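Local structure of SVS_variant_AS1 (Streptomyces sp. CWA1, 6TJA) at residues Q244-V249 against E263-L268. The protein probably catalyses the metal-dependent cyclisation of geranylgeranyl diphosphate to the diterpene spiroviolene, as an engineered ancestral form of a class I terpene cyclase. Sequence-based numbering, arbitrary orientation.
Sequences QNIYSV and EEATKL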
loop_
_atom_site.group_PDB
_atom_site.type_symbol
_atom_site.label_atom_id
_atom_site.label_comp_id
_atom_site.label_asym_id
_atom_site.label_seq_id
_atom_site.Cartn_x
_atom_site.Cartn_y
_atom_site.Cartn_z
ATOM N N GLN A 244 -20.736 7.591 7.544
ATOM C CA GLN A 244 -19.640 7.109 8.426
ATOM C C GLN A 244 -18.774 8.329 8.759
ATOM O O GLN A 244 -18.049 8.770 7.880
ATOM C CB GLN A 244 -18.846 5.985 7.767
ATOM C CG GLN A 244 -19.634 4.696 7.578
ATOM C CD GLN A 244 -18.762 3.734 6.809
ATOM O OE1 GLN A 244 -17.779 3.217 7.331
ATOM N NE2 GLN A 244 -19.041 3.581 5.530
ATOM N N ASN A 245 -18.965 8.909 9.937
ATOM C CA ASN A 245 -18.155 10.039 10.460
ATOM C C ASN A 245 -18.099 9.820 11.973
ATOM O O ASN A 245 -18.885 8.992 12.473
ATOM C CB ASN A 245 -18.715 11.402 10.025
ATOM C CG ASN A 245 -20.127 11.649 10.526
ATOM O OD1 ASN A 245 -20.360 11.748 11.727
ATOM N ND2 ASN A 245 -21.086 11.713 9.622
ATOM N N ILE A 246 -17.222 10.523 12.675
ATOM C CA ILE A 246 -16.980 10.307 14.136
ATOM C C ILE A 246 -18.294 10.470 14.907
ATOM O O ILE A 246 -18.568 9.671 15.850
ATOM C CB ILE A 246 -15.877 11.255 14.643
ATOM C CG1 ILE A 246 -15.501 10.921 16.086
ATOM C CG2 ILE A 246 -16.264 12.720 14.466
ATOM C CD1 ILE A 246 -14.989 9.507 16.274
ATOM N N TYR A 247 -19.103 11.441 14.493
ATOM C CA TYR A 247 -20.379 11.789 15.173
ATOM C C TYR A 247 -21.354 10.611 15.074
ATOM O O TYR A 247 -21.812 10.167 16.125
ATOM C CB TYR A 247 -20.926 13.107 14.632
ATOM C CG TYR A 247 -19.893 14.199 14.661
ATOM C CD1 TYR A 247 -19.428 14.721 15.853
ATOM C CD2 TYR A 247 -19.292 14.621 13.501
ATOM C CE1 TYR A 247 -18.470 15.719 15.870
ATOM C CE2 TYR A 247 -18.317 15.588 13.504
ATOM C CZ TYR A 247 -17.918 16.160 14.684
ATOM O OH TYR A 247 -16.917 17.096 14.653
ATOM N N SER A 248 -21.600 10.070 13.884
ATOM C CA SER A 248 -22.548 8.936 13.702
ATOM C C SER A 248 -22.018 7.726 14.469
ATOM O O SER A 248 -22.844 6.957 14.960
ATOM C CB SER A 248 -22.781 8.561 12.252
ATOM O OG SER A 248 -23.045 9.688 11.437
ATOM N N VAL A 249 -20.687 7.551 14.528
ATOM C CA VAL A 249 -20.065 6.378 15.200
ATOM C C VAL A 249 -20.358 6.462 16.702
ATOM O O VAL A 249 -20.803 5.453 17.262
ATOM C CB VAL A 249 -18.554 6.241 14.914
ATOM C CG1 VAL A 249 -17.914 5.233 15.859
ATOM C CG2 VAL A 249 -18.250 5.870 13.467
ATOM N N GLU A 263 -19.165 16.870 21.505
ATOM C CA GLU A 263 -18.296 17.121 22.686
ATOM C C GLU A 263 -17.307 15.963 22.876
ATOM O O GLU A 263 -16.130 16.244 23.104
ATOM C CB GLU A 263 -19.164 17.345 23.918
ATOM C CG GLU A 263 -19.797 18.729 23.886
ATOM C CD GLU A 263 -20.698 19.063 25.058
ATOM O OE1 GLU A 263 -20.424 18.537 26.175
ATOM O OE2 GLU A 263 -21.671 19.847 24.856
ATOM N N GLU A 264 -17.777 14.716 22.845
ATOM C CA GLU A 264 -16.891 13.535 22.929
ATOM C C GLU A 264 -15.850 13.600 21.800
ATOM O O GLU A 264 -14.655 13.332 22.055
ATOM C CB GLU A 264 -17.704 12.243 22.880
ATOM C CG GLU A 264 -16.846 10.998 23.100
ATOM C CD GLU A 264 -16.072 10.964 24.419
ATOM O OE1 GLU A 264 -16.421 11.746 25.337
ATOM O OE2 GLU A 264 -15.128 10.144 24.536
ATOM N N ALA A 265 -16.264 13.943 20.591
ATOM C CA ALA A 265 -15.364 13.944 19.418
ATOM C C ALA A 265 -14.251 14.976 19.625
ATOM O O ALA A 265 -13.086 14.665 19.283
ATOM C CB ALA A 265 -16.124 14.194 18.141
ATOM N N THR A 266 -14.587 16.167 20.134
ATOM C CA THR A 266 -13.613 17.269 20.303
ATOM C C THR A 266 -12.587 16.813 21.340
ATOM O O THR A 266 -11.357 17.084 21.150
ATOM C CB THR A 266 -14.326 18.584 20.653
ATOM O OG1 THR A 266 -15.167 18.793 19.523
ATOM C CG2 THR A 266 -13.383 19.754 20.886
ATOM N N LYS A 267 -13.073 16.130 22.357
ATOM C CA LYS A 267 -12.257 15.608 23.407
ATOM C C LYS A 267 -11.213 14.625 22.908
ATOM O O LYS A 267 -10.068 14.794 23.135
ATOM C CB LYS A 267 -13.106 14.995 24.487
ATOM C CG LYS A 267 -13.587 15.978 25.510
ATOM C CD LYS A 267 -14.373 15.275 26.581
ATOM C CE LYS A 267 -15.486 16.127 27.095
ATOM N NZ LYS A 267 -15.448 16.184 28.561
ATOM N N LEU A 268 -11.633 13.611 22.201
ATOM C CA LEU A 268 -10.692 12.654 21.728
ATOM C C LEU A 268 -9.709 13.196 20.675
ATOM O O LEU A 268 -8.596 12.811 20.657
ATOM C CB LEU A 268 -11.366 11.351 21.350
ATOM C CG LEU A 268 -12.330 11.340 20.209
ATOM C CD1 LEU A 268 -11.578 11.328 18.911
ATOM C CD2 LEU A 268 -13.243 10.155 20.334
#
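Ala265 packs its methyl group against Ile246 and Tyr247, joining two helices of the all-helical class I terpene cyclase fold. Helix 246-254 meets helix 258-283 here through its first turn. The two are consecutive in the chain, with a short link between them. The contact is small, burying 153 Å² in all, and no hydrogen bond crosses it.

The tight part centres on Ala265 CB. Tyr247 CE1 lies 3.6 Å from Ala265 CB, and the methyl meets the ring obliquely. Ile246 CG1 is 3.9 Å from Ala265 CB, and Ile246 CG2 is about as close. With CG1 anti to the backbone N (chi1 -173°), both Ile246 branches reach the methyl. Ile246 CG2 also sits over the centre of the Tyr247 ring, 3.6 Å above its plane, so the two neighbours form one apolar surface. The small alanine side chain lets the backbones approach, with Ile246 CA and Ala265 CA 6.6 Å apart. Leu226 of helix 211-231 touches both Ile246 and Leu268.

Packing is looser at Leu268, where Ile246 CD1 and Leu268 CD2 are 4.5 Å apart. The solvent side belongs to Glu263 and Lys267. Their exposed side chains take no part in the contact.

Asn245 is the N-cap of helix 246-254. Asp229 accepts a hydrogen bond from Ile246 N at the same helix start. Asp229 lies in the NDxxSxxx(D/E) sequence near the end of helix 211-231, so this bond ties the start of helix 246-254 to the stretch that carries the family's metal-binding motif. The capping bond runs from Ser248 N to Asn245 OD1, 3.0 Å long, with an N-H...O angle of 161° and the donor 41° out of the carbonyl plane.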